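Local atomic coordinates of 3,6-diketocamphane 1,6-monooxygenase (Pseudomonas putida, PDB entry 4UWM), a protein that catalyses the FMNH2- and oxygen-dependent Baeyer-Villiger oxidation of 3,6-diketocamphane to a lactone, a step that lets the bacterium grow on (-)-camphor. Residues 3-8 and 363-368; 10-15 and 283-288; 80-85 and 119-124. All blocks are in the same frame, centred on the assembly; numbering follows the deposited sequence. Where two conformers were deposited one is given.

How the interactions relate
From the N terminus the chain runs first into strand 4-9, against which helix 356-369, at the C-terminal end, packs in interaction 1; almost the whole chain lies in the loop so closed. The loop directly after this strand carries residues 10-15, and in interaction 2 it meets residues 283-288 of helix 276-291 beside the flavin. Within that second loop lies interaction 3, a short closure of the turn after strand 72-79 on the turn after helix 113-118. The three therefore nest and none cross. Interactions 1 and 3 lie on opposite sides of the chain's centre, about 35 Å apart between centres, while interactions 2 and 3 both touch the second subunit.

Interaction 1: 3-8 and 363-368; sequences METGLI and ELISKE
T5 is the residue through which strand 4-9 meets helix 356-369, and its two branches do different work. The methyl branch makes the close apolar contact: T5 CG2 lies 3.7 Å from I365 CG2, methyl against methyl, with the two side chains crossing at about a right angle. Each methyl stands anti to its own backbone N, which aims each at the other across the strand-helix interface. The hydroxyl branch fits against the helix backbone, T5 OG1 lying 3.4 Å from S366 CA. A beta-branched threonine suits this place because one side chain offers both a methyl to the apolar packing and a hydroxyl to a bound water.

On that second side the direct packing gives way to a water-mediated link. Water 1 sits 2.7 Å from T5 OG1 and donates a hydrogen bond to S366 O at 2.9 Å, so that strand and helix are joined here by a water and by no direct hydrogen bond. Farther out, on the exposed flank of the helix, K367 carries a long charged chain that suits a surface not facing the strand. S366 turns its hydroxyl to another partner, the carbonyl oxygen of V36.

The strand is held on both edges by barrel neighbours, pairing through E4 and G6 with L344 of strand 343-347 and through T5 with D39. I365 also reaches V259 and C261 of strand 254-261, so the C-terminal helix covers the outside of the parallel barrel where these strands run.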
loop_
_atom_site.group_PDB
_atom_site.type_symbol
_atom_site.label_atom_id
_atom_site.label_comp_id
_atom_site.label_asym_id
_atom_site.label_seq_id
_atom_site.Cartn_x
_atom_site.Cartn_y
_atom_site.Cartn_z
ATOM N N MET A 3 -15.715 -21.913 17.571
ATOM C CA MET A 3 -14.385 -21.314 17.425
ATOM C C MET A 3 -14.147 -21.076 15.931
ATOM O O MET A 3 -14.461 -21.947 15.107
ATOM C CB MET A 3 -13.321 -22.257 17.989
ATOM C CG MET A 3 -11.893 -21.727 17.958
ATOM S SD MET A 3 -10.644 -23.011 18.138
ATOM C CE MET A 3 -10.878 -23.918 16.606
ATOM N N GLU A 4 -13.630 -19.894 15.586
ATOM C CA GLU A 4 -13.368 -19.569 14.180
ATOM C C GLU A 4 -11.992 -20.066 13.756
ATOM O O GLU A 4 -11.118 -20.267 14.613
ATOM C CB GLU A 4 -13.475 -18.059 13.940
ATOM C CG GLU A 4 -14.860 -17.461 14.102
ATOM C CD GLU A 4 -15.839 -17.842 12.990
ATOM O OE1 GLU A 4 -15.441 -18.460 11.986
ATOM O OE2 GLU A 4 -17.033 -17.515 13.117
ATOM N N THR A 5 -11.809 -20.270 12.443
ATOM C CA THR A 5 -10.486 -20.527 11.876
ATOM C C THR A 5 -9.920 -19.214 11.284
ATOM O O THR A 5 -10.633 -18.482 10.594
ATOM C CB THR A 5 -10.514 -21.625 10.784
ATOM O OG1 THR A 5 -11.122 -22.807 11.312
ATOM C CG2 THR A 5 -9.086 -22.009 10.332
ATOM N N GLY A 6 -8.653 -18.931 11.589
ATOM C CA GLY A 6 -7.926 -17.796 10.999
ATOM C C GLY A 6 -6.617 -18.230 10.368
ATOM O O GLY A 6 -6.136 -19.346 10.610
ATOM N N LEU A 7 -6.052 -17.363 9.527
ATOM C CA LEU A 7 -4.751 -17.619 8.927
ATOM C C LEU A 7 -3.831 -16.483 9.343
ATOM O O LEU A 7 -4.260 -15.332 9.372
ATOM C CB LEU A 7 -4.901 -17.695 7.405
ATOM C CG LEU A 7 -3.754 -18.227 6.552
ATOM C CD1 LEU A 7 -3.495 -19.723 6.793
ATOM C CD2 LEU A 7 -4.047 -17.952 5.089
ATOM N N ILE A 8 -2.609 -16.806 9.761
ATOM C CA ILE A 8 -1.594 -15.787 9.959
ATOM C C ILE A 8 -0.439 -15.998 8.962
ATOM O O ILE A 8 0.133 -17.080 8.866
ATOM C CB ILE A 8 -1.153 -15.581 11.435
ATOM C CG1 ILE A 8 -0.154 -14.404 11.531
ATOM C CG2 ILE A 8 -0.596 -16.856 12.064
ATOM C CD1 ILE A 8 0.027 -13.832 12.915
ATOM N N GLU A 363 -8.916 -26.694 4.495
ATOM C CA GLU A 363 -10.315 -27.084 4.355
ATOM C C GLU A 363 -10.785 -27.987 5.500
ATOM O O GLU A 363 -11.892 -27.801 6.005
ATOM C CB GLU A 363 -10.581 -27.744 3.012
ATOM C CG GLU A 363 -12.056 -27.888 2.713
ATOM C CD GLU A 363 -12.313 -28.234 1.274
ATOM O OE1 GLU A 363 -11.558 -29.057 0.719
ATOM O OE2 GLU A 363 -13.267 -27.674 0.698
ATOM N N LEU A 364 -9.946 -28.932 5.922
ATOM C CA LEU A 364 -10.310 -29.852 6.998
ATOM C C LEU A 364 -10.474 -29.138 8.340
ATOM O O LEU A 364 -11.452 -29.373 9.061
ATOM C CB LEU A 364 -9.294 -30.988 7.118
ATOM C CG LEU A 364 -9.318 -32.031 5.999
ATOM C CD1 LEU A 364 -8.197 -33.039 6.201
ATOM C CD2 LEU A 364 -10.675 -32.724 5.906
ATOM N N ILE A 365 -9.524 -28.255 8.650
ATOM C CA ILE A 365 -9.551 -27.464 9.878
ATOM C C ILE A 365 -10.812 -26.599 9.924
ATOM O O ILE A 365 -11.560 -26.627 10.907
ATOM C CB ILE A 365 -8.281 -26.596 10.013
ATOM C CG1 ILE A 365 -7.047 -27.482 10.206
ATOM C CG2 ILE A 365 -8.413 -25.596 11.159
ATOM C CD1 ILE A 365 -5.751 -26.858 9.720
ATOM N N SER A 366 -11.068 -25.876 8.840
ATOM C CA SER A 366 -12.147 -24.889 8.786
ATOM C C SER A 366 -13.549 -25.512 8.751
ATOM O O SER A 366 -14.464 -25.008 9.418
ATOM C CB SER A 366 -11.946 -23.965 7.574
ATOM O OG SER A 366 -13.023 -23.058 7.420
ATOM N N LYS A 367 -13.699 -26.593 7.974
ATOM C CA LYS A 367 -14.996 -27.252 7.778
ATOM C C LYS A 367 -15.279 -28.424 8.730
ATOM O O LYS A 367 -16.423 -28.625 9.140
ATOM C CB LYS A 367 -15.142 -27.730 6.329
ATOM C CG LYS A 367 -15.402 -26.623 5.323
ATOM C CD LYS A 367 -15.419 -27.165 3.904
ATOM C CE LYS A 367 -15.837 -26.093 2.911
ATOM N NZ LYS A 367 -15.629 -26.527 1.502
ATOM N N GLU A 368 -14.247 -29.199 9.073
ATOM C CA GLU A 368 -14.423 -30.433 9.853
ATOM C C GLU A 368 -13.966 -30.343 11.307
ATOM O O GLU A 368 -14.514 -31.019 12.174
ATOM C CB GLU A 368 -13.727 -31.618 9.170
ATOM C CG GLU A 368 -14.387 -32.079 7.877
ATOM C CD GLU A 368 -13.918 -33.453 7.426
ATOM O OE1 GLU A 368 -13.507 -34.268 8.284
ATOM O OE2 GLU A 368 -13.967 -33.723 6.208
HETATM O O HOH W 1 -13.819 -22.643 10.983
#

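Interaction 2: 10-15 and 283-288; sequences HPYMRP and RYLIPI. With FMN (flavin mononucleotide), chain C.
Y12 and Y284 meet through their rings, CE1 of Y12 lying 4.1 Å from CE2 of Y284, at the edge of the Y284 ring. Y12 can be followed outward from CB, which points toward helix 276-291. With CG anti to its carbonyl carbon (chi1 -68°), the ring is carried toward the helix: CD1 comes within 4.2 Å of Y284 CE2, and CE1 also touches L285 CD2. At the tip, Y12 OH stands over the centre of the H10 ring, 3.8 Å above its plane. A tyrosine thus spans helix to histidine.

H10 NE2 donates a hydrogen bond to FMN N5 at 2.8 Å with an N-H...N angle of 153° and also lies 2.8 Å from FMN O4, while its ND1 is bonded to E347, fixing the ring's rotation. P15 lies over one face of the R283 guanidinium, with CD 3.9 Å from NH1, and water 2 links P15 O to NH1 at the group's edge. R283 NH1 also hydrogen-bonds the Y279 hydroxyl, and NH2 forms a salt bridge with E181 of the second subunit. The loop after the first strand of this luciferase-family TIM barrel brings H10 to the flavin, while Y12 and P15 rest on helix 276-291.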
loop_
_atom_site.group_PDB
_atom_site.type_symbol
_atom_site.label_atom_id
_atom_site.label_comp_id
_atom_site.label_asym_id
_atom_site.label_seq_id
_atom_site.Cartn_x
_atom_site.Cartn_y
_atom_site.Cartn_z
ATOM N N HIS A 10 2.956 -14.617 8.152
ATOM C CA HIS A 10 4.100 -13.844 8.625
ATOM C C HIS A 10 4.906 -13.023 7.617
ATOM O O HIS A 10 5.268 -11.885 7.930
ATOM C CB HIS A 10 5.009 -14.635 9.560
ATOM C CG HIS A 10 4.545 -14.599 10.969
ATOM N ND1 HIS A 10 3.767 -15.590 11.522
ATOM C CD2 HIS A 10 4.693 -13.654 11.928
ATOM C CE1 HIS A 10 3.475 -15.269 12.769
ATOM N NE2 HIS A 10 4.024 -14.101 13.040
ATOM N N PRO A 11 5.245 -13.575 6.455
ATOM C CA PRO A 11 5.116 -14.992 6.126
ATOM C C PRO A 11 6.372 -15.744 6.575
ATOM O O PRO A 11 7.225 -15.162 7.263
ATOM C CB PRO A 11 5.049 -14.967 4.613
ATOM C CG PRO A 11 5.968 -13.844 4.259
ATOM C CD PRO A 11 5.720 -12.784 5.311
ATOM N N TYR A 12 6.475 -17.027 6.224
ATOM C CA TYR A 12 7.755 -17.732 6.343
ATOM C C TYR A 12 8.113 -18.293 4.962
ATOM O O TYR A 12 7.816 -19.456 4.653
ATOM C CB TYR A 12 7.688 -18.867 7.385
ATOM C CG TYR A 12 7.526 -18.374 8.813
ATOM C CD1 TYR A 12 8.565 -17.688 9.449
ATOM C CD2 TYR A 12 6.346 -18.590 9.526
ATOM C CE1 TYR A 12 8.426 -17.218 10.748
ATOM C CE2 TYR A 12 6.205 -18.119 10.835
ATOM C CZ TYR A 12 7.255 -17.444 11.433
ATOM O OH TYR A 12 7.164 -16.968 12.723
ATOM N N MET A 13 8.706 -17.445 4.138
ATOM C CA MET A 13 9.058 -17.797 2.767
ATOM C C MET A 13 10.495 -18.283 2.757
ATOM O O MET A 13 11.371 -17.625 3.325
ATOM C CB MET A 13 8.948 -16.591 1.818
ATOM C CG MET A 13 7.572 -15.945 1.651
ATOM S SD MET A 13 6.264 -17.085 1.111
ATOM C CE MET A 13 6.740 -17.437 -0.564
ATOM N N ARG A 14 10.763 -19.408 2.074
ATOM C CA ARG A 14 12.140 -19.919 1.948
ATOM C C ARG A 14 13.083 -18.852 1.422
ATOM O O ARG A 14 12.760 -18.153 0.454
ATOM C CB ARG A 14 12.216 -21.136 1.006
ATOM C CG ARG A 14 11.578 -22.406 1.521
ATOM C CD ARG A 14 12.150 -23.623 0.797
ATOM N NE ARG A 14 11.995 -23.543 -0.655
ATOM C CZ ARG A 14 10.890 -23.883 -1.319
ATOM N NH1 ARG A 14 9.827 -24.325 -0.662
ATOM N NH2 ARG A 14 10.842 -23.768 -2.646
ATOM N N PRO A 15 14.273 -18.711 2.037
ATOM C CA PRO A 15 15.227 -17.747 1.501
ATOM C C PRO A 15 15.488 -17.979 0.016
ATOM O O PRO A 15 15.622 -19.125 -0.413
ATOM C CB PRO A 15 16.488 -18.007 2.338
ATOM C CG PRO A 15 15.918 -18.392 3.655
ATOM C CD PRO A 15 14.752 -19.280 3.308
ATOM N N ARG A 283 15.458 -25.577 9.952
ATOM C CA ARG A 283 16.500 -24.685 9.460
ATOM C C ARG A 283 16.559 -23.351 10.186
ATOM O O ARG A 283 17.642 -22.774 10.343
ATOM C CB ARG A 283 16.356 -24.438 7.959
ATOM C CG ARG A 283 17.462 -23.556 7.412
ATOM C CD ARG A 283 17.328 -23.282 5.926
ATOM N NE ARG A 283 18.228 -22.205 5.521
ATOM C CZ ARG A 283 18.263 -21.666 4.308
ATOM N NH1 ARG A 283 17.447 -22.106 3.349
ATOM N NH2 ARG A 283 19.128 -20.696 4.054
ATOM N N TYR A 284 15.399 -22.857 10.607
ATOM C CA TYR A 284 15.273 -21.455 11.008
ATOM C C TYR A 284 14.779 -21.300 12.442
ATOM O O TYR A 284 15.480 -20.737 13.275
ATOM C CB TYR A 284 14.338 -20.697 10.018
ATOM C CG TYR A 284 14.076 -19.239 10.380
ATOM C CD1 TYR A 284 15.129 -18.358 10.608
ATOM C CD2 TYR A 284 12.774 -18.740 10.452
ATOM C CE1 TYR A 284 14.897 -17.028 10.926
ATOM C CE2 TYR A 284 12.532 -17.411 10.783
ATOM C CZ TYR A 284 13.599 -16.564 11.011
ATOM O OH TYR A 284 13.382 -15.242 11.329
ATOM N N LEU A 285 13.577 -21.794 12.722
ATOM C CA LEU A 285 12.918 -21.488 13.994
ATOM C C LEU A 285 13.504 -22.178 15.226
ATOM O O LEU A 285 13.683 -21.533 16.268
ATOM C CB LEU A 285 11.406 -21.764 13.917
ATOM C CG LEU A 285 10.602 -20.860 12.975
ATOM C CD1 LEU A 285 9.174 -21.356 12.854
ATOM C CD2 LEU A 285 10.646 -19.407 13.440
ATOM N N ILE A 286 13.756 -23.485 15.123
ATOM C CA ILE A 286 14.228 -24.246 16.285
ATOM C C ILE A 286 15.541 -23.683 16.820
ATOM O O ILE A 286 15.612 -23.397 18.014
ATOM C CB ILE A 286 14.241 -25.780 16.052
ATOM C CG1 ILE A 286 12.813 -26.321 16.130
ATOM C CG2 ILE A 286 15.109 -26.492 17.083
ATOM C CD1 ILE A 286 12.592 -27.644 15.418
ATOM N N PRO A 287 16.559 -23.459 15.952
ATOM C CA PRO A 287 17.802 -22.905 16.498
ATOM C C PRO A 287 17.607 -21.575 17.240
ATOM O O PRO A 287 18.291 -21.328 18.233
ATOM C CB PRO A 287 18.670 -22.702 15.255
ATOM C CG PRO A 287 18.199 -23.735 14.303
ATOM C CD PRO A 287 16.709 -23.795 14.519
ATOM N N ILE A 288 16.682 -20.731 16.763
ATOM C CA ILE A 288 16.370 -19.468 17.426
ATOM C C ILE A 288 15.671 -19.724 18.762
ATOM O O ILE A 288 16.106 -19.230 19.801
ATOM C CB ILE A 288 15.494 -18.547 16.535
ATOM C CG1 ILE A 288 16.266 -18.099 15.293
ATOM C CG2 ILE A 288 15.003 -17.342 17.327
ATOM C CD1 ILE A 288 15.445 -17.257 14.334
HETATM N N1 FMN C . 4.311 -9.534 16.708
HETATM C C2 FMN C . 3.320 -9.121 15.866
HETATM O O2 FMN C . 2.895 -7.949 15.945
HETATM N N3 FMN C . 2.766 -9.930 14.944
HETATM C C4 FMN C . 3.150 -11.203 14.788
HETATM O O4 FMN C . 2.600 -11.910 13.918
HETATM C C4A FMN C . 4.231 -11.740 15.663
HETATM N N5 FMN C . 4.679 -13.013 15.562
HETATM C C5A FMN C . 5.664 -13.484 16.368
HETATM C C6 FMN C . 6.098 -14.806 16.239
HETATM C C7 FMN C . 7.109 -15.308 17.059
HETATM C C7M FMN C . 7.564 -16.738 16.904
HETATM C C8 FMN C . 7.727 -14.414 18.083
HETATM C C8M FMN C . 8.821 -14.901 18.993
HETATM C C9 FMN C . 7.295 -13.098 18.213
HETATM C C9A FMN C . 6.284 -12.591 17.399
HETATM N N10 FMN C . 5.836 -11.251 17.532
HETATM C C10 FMN C . 4.806 -10.799 16.664
HETATM C "C1'" FMN C . 6.446 -10.348 18.526
HETATM C "C2'" FMN C . 5.635 -10.287 19.812
HETATM O "O2'" FMN C . 4.267 -10.080 19.464
HETATM C "C3'" FMN C . 6.116 -9.146 20.704
HETATM O "O3'" FMN C . 7.085 -9.666 21.625
HETATM C "C4'" FMN C . 4.941 -8.497 21.440
HETATM O "O4'" FMN C . 4.244 -7.600 20.564
HETATM C "C5'" FMN C . 5.353 -7.763 22.711
HETATM O "O5'" FMN C . 5.147 -8.694 23.765
HETATM P P FMN C . 5.124 -8.299 25.316
HETATM O O1P FMN C . 4.453 -6.967 25.438
HETATM O O2P FMN C . 4.310 -9.436 25.859
HETATM O O3P FMN C . 6.579 -8.309 25.694
HETATM O O HOH W 2 16.416 -21.564 0.800
#

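Interaction 3: 80-85 and 119-124; sequences LPHQHP and HGIRNA
The imidazoles of H82 and H119 form an offset stack, their planes at 4° and their centroids 3.8 Å apart. H119 ND1 lies 3.4 Å above the plane of the H82 ring, over its centre, and H82 CG lies at the same height over the H119 ring. H82 CB adds a CH-pi contact, 3.7 Å from the H119 centroid and 17° off the ring normal. At the edge of the H82 ring, near its plane, comes the methyl I121 CD1, which also rests on P81, 4.2 Å from its CB; the compact proline ring suits this apolar neighbour.

H119 follows helix 113-118 with CG anti to its carbonyl carbon (chi1 -59°), which lays the ring over H82, and its ND1 is hydrogen-bonded to A115 O, which restrains the ring's rotation. G120, with positive phi, is the C-prime residue of the Schellman motif that ends this helix; a side chain there would jam against the preceding carbonyl oxygen. Were H119 an alanine, the H82 face would probably lose its stacking partner and A115 O its imidazole bond. A86 of the second subunit also packs on H119.

No hydrogen bond crosses between the two segments, and the buried H82 O has no partner. The contact probably rests largely on dispersion and on the fit of two flat surfaces, and a positive charge on both rings would probably be unfavourable.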
loop_
_atom_site.group_PDB
_atom_site.type_symbol
_atom_site.label_atom_id
_atom_site.label_comp_id
_atom_site.label_asym_id
_atom_site.label_seq_id
_atom_site.Cartn_x
_atom_site.Cartn_y
_atom_site.Cartn_z
ATOM N N LEU A 80 3.810 1.240 14.392
ATOM C CA LEU A 80 3.524 2.696 14.500
ATOM C C LEU A 80 4.724 3.620 14.565
ATOM O O LEU A 80 4.659 4.715 14.009
ATOM C CB LEU A 80 2.543 2.982 15.633
ATOM C CG LEU A 80 1.235 2.189 15.660
ATOM C CD1 LEU A 80 0.263 2.813 16.653
ATOM C CD2 LEU A 80 0.582 2.069 14.296
ATOM N N PRO A 81 5.836 3.196 15.209
ATOM C CA PRO A 81 7.005 4.091 15.224
ATOM C C PRO A 81 7.660 4.355 13.858
ATOM O O PRO A 81 8.488 5.259 13.735
ATOM C CB PRO A 81 7.980 3.373 16.157
ATOM C CG PRO A 81 7.124 2.482 17.005
ATOM C CD PRO A 81 6.055 2.012 16.061
ATOM N N HIS A 82 7.263 3.608 12.820
ATOM C CA HIS A 82 7.967 3.657 11.540
ATOM C C HIS A 82 7.295 4.547 10.457
ATOM O O HIS A 82 7.810 4.635 9.335
ATOM C CB HIS A 82 8.121 2.218 10.954
ATOM C CG HIS A 82 8.984 1.294 11.763
ATOM N ND1 HIS A 82 9.130 -0.042 11.440
ATOM C CD2 HIS A 82 9.719 1.493 12.891
ATOM C CE1 HIS A 82 9.940 -0.621 12.319
ATOM N NE2 HIS A 82 10.312 0.288 13.206
ATOM N N GLN A 83 6.152 5.171 10.773
ATOM C CA GLN A 83 5.312 5.902 9.806
ATOM C C GLN A 83 4.809 7.197 10.417
ATOM O O GLN A 83 4.573 7.242 11.638
ATOM C CB GLN A 83 4.039 5.090 9.460
ATOM C CG GLN A 83 4.265 3.672 8.984
ATOM C CD GLN A 83 3.119 3.142 8.133
ATOM O OE1 GLN A 83 2.846 1.937 8.108
ATOM N NE2 GLN A 83 2.464 4.036 7.416
ATOM N N HIS A 84 4.571 8.209 9.581
ATOM C CA HIS A 84 3.802 9.364 10.031
ATOM C C HIS A 84 2.377 8.920 10.326
ATOM O O HIS A 84 1.730 8.320 9.470
ATOM C CB HIS A 84 3.790 10.491 8.987
ATOM C CG HIS A 84 3.346 11.786 9.574
ATOM N ND1 HIS A 84 2.026 12.053 9.854
ATOM C CD2 HIS A 84 4.059 12.822 10.081
ATOM C CE1 HIS A 84 1.932 13.232 10.447
ATOM N NE2 HIS A 84 3.153 13.720 10.595
ATOM N N PRO A 85 1.861 9.218 11.537
ATOM C CA PRO A 85 0.540 8.742 11.934
ATOM C C PRO A 85 -0.623 9.265 11.106
ATOM O O PRO A 85 -1.630 8.582 11.020
ATOM C CB PRO A 85 0.392 9.248 13.397
ATOM C CG PRO A 85 1.786 9.490 13.850
ATOM C CD PRO A 85 2.563 9.890 12.648
ATOM N N HIS A 119 14.509 3.274 10.677
ATOM C CA HIS A 119 13.512 4.294 10.857
ATOM C C HIS A 119 13.909 5.365 11.893
ATOM O O HIS A 119 13.067 6.126 12.364
ATOM C CB HIS A 119 12.152 3.649 11.154
ATOM C CG HIS A 119 11.686 2.716 10.064
ATOM N ND1 HIS A 119 12.019 1.377 10.034
ATOM C CD2 HIS A 119 10.958 2.944 8.943
ATOM C CE1 HIS A 119 11.483 0.809 8.967
ATOM N NE2 HIS A 119 10.843 1.742 8.281
ATOM N N GLY A 120 15.206 5.439 12.198
ATOM C CA GLY A 120 15.735 6.531 13.015
ATOM C C GLY A 120 15.727 6.324 14.509
ATOM O O GLY A 120 15.946 7.281 15.251
ATOM N N ILE A 121 15.454 5.091 14.954
ATOM C CA ILE A 121 15.374 4.787 16.373
ATOM C C ILE A 121 16.577 3.928 16.747
ATOM O O ILE A 121 16.633 2.745 16.395
ATOM C CB ILE A 121 14.073 4.048 16.772
ATOM C CG1 ILE A 121 12.839 4.838 16.395
ATOM C CG2 ILE A 121 14.044 3.799 18.270
ATOM C CD1 ILE A 121 12.017 4.228 15.264
ATOM N N ARG A 122 17.546 4.532 17.431
ATOM C CA ARG A 122 18.780 3.835 17.804
ATOM C C ARG A 122 18.697 3.306 19.230
ATOM O O ARG A 122 18.008 3.890 20.071
ATOM C CB ARG A 122 19.985 4.759 17.658
ATOM C CG ARG A 122 20.382 5.060 16.231
ATOM C CD ARG A 122 21.479 6.116 16.200
ATOM N NE ARG A 122 21.009 7.430 16.642
ATOM C CZ ARG A 122 21.683 8.564 16.472
ATOM N NH1 ARG A 122 22.868 8.553 15.870
ATOM N NH2 ARG A 122 21.172 9.716 16.894
ATOM N N ASN A 123 19.404 2.205 19.493
ATOM C CA ASN A 123 19.387 1.518 20.810
ATOM C C ASN A 123 17.984 1.053 21.221
ATOM O O ASN A 123 17.544 1.300 22.352
ATOM C CB ASN A 123 19.993 2.395 21.918
ATOM C CG ASN A 123 21.299 3.029 21.509
ATOM O OD1 ASN A 123 21.410 4.255 21.449
ATOM N ND2 ASN A 123 22.296 2.199 21.215
ATOM N N ALA A 124 17.304 0.371 20.295
ATOM C CA ALA A 124 15.877 0.031 20.407
ATOM C C ALA A 124 15.477 -0.783 21.644
ATOM O O ALA A 124 14.454 -0.492 22.272
ATOM C CB ALA A 124 15.417 -0.679 19.147
#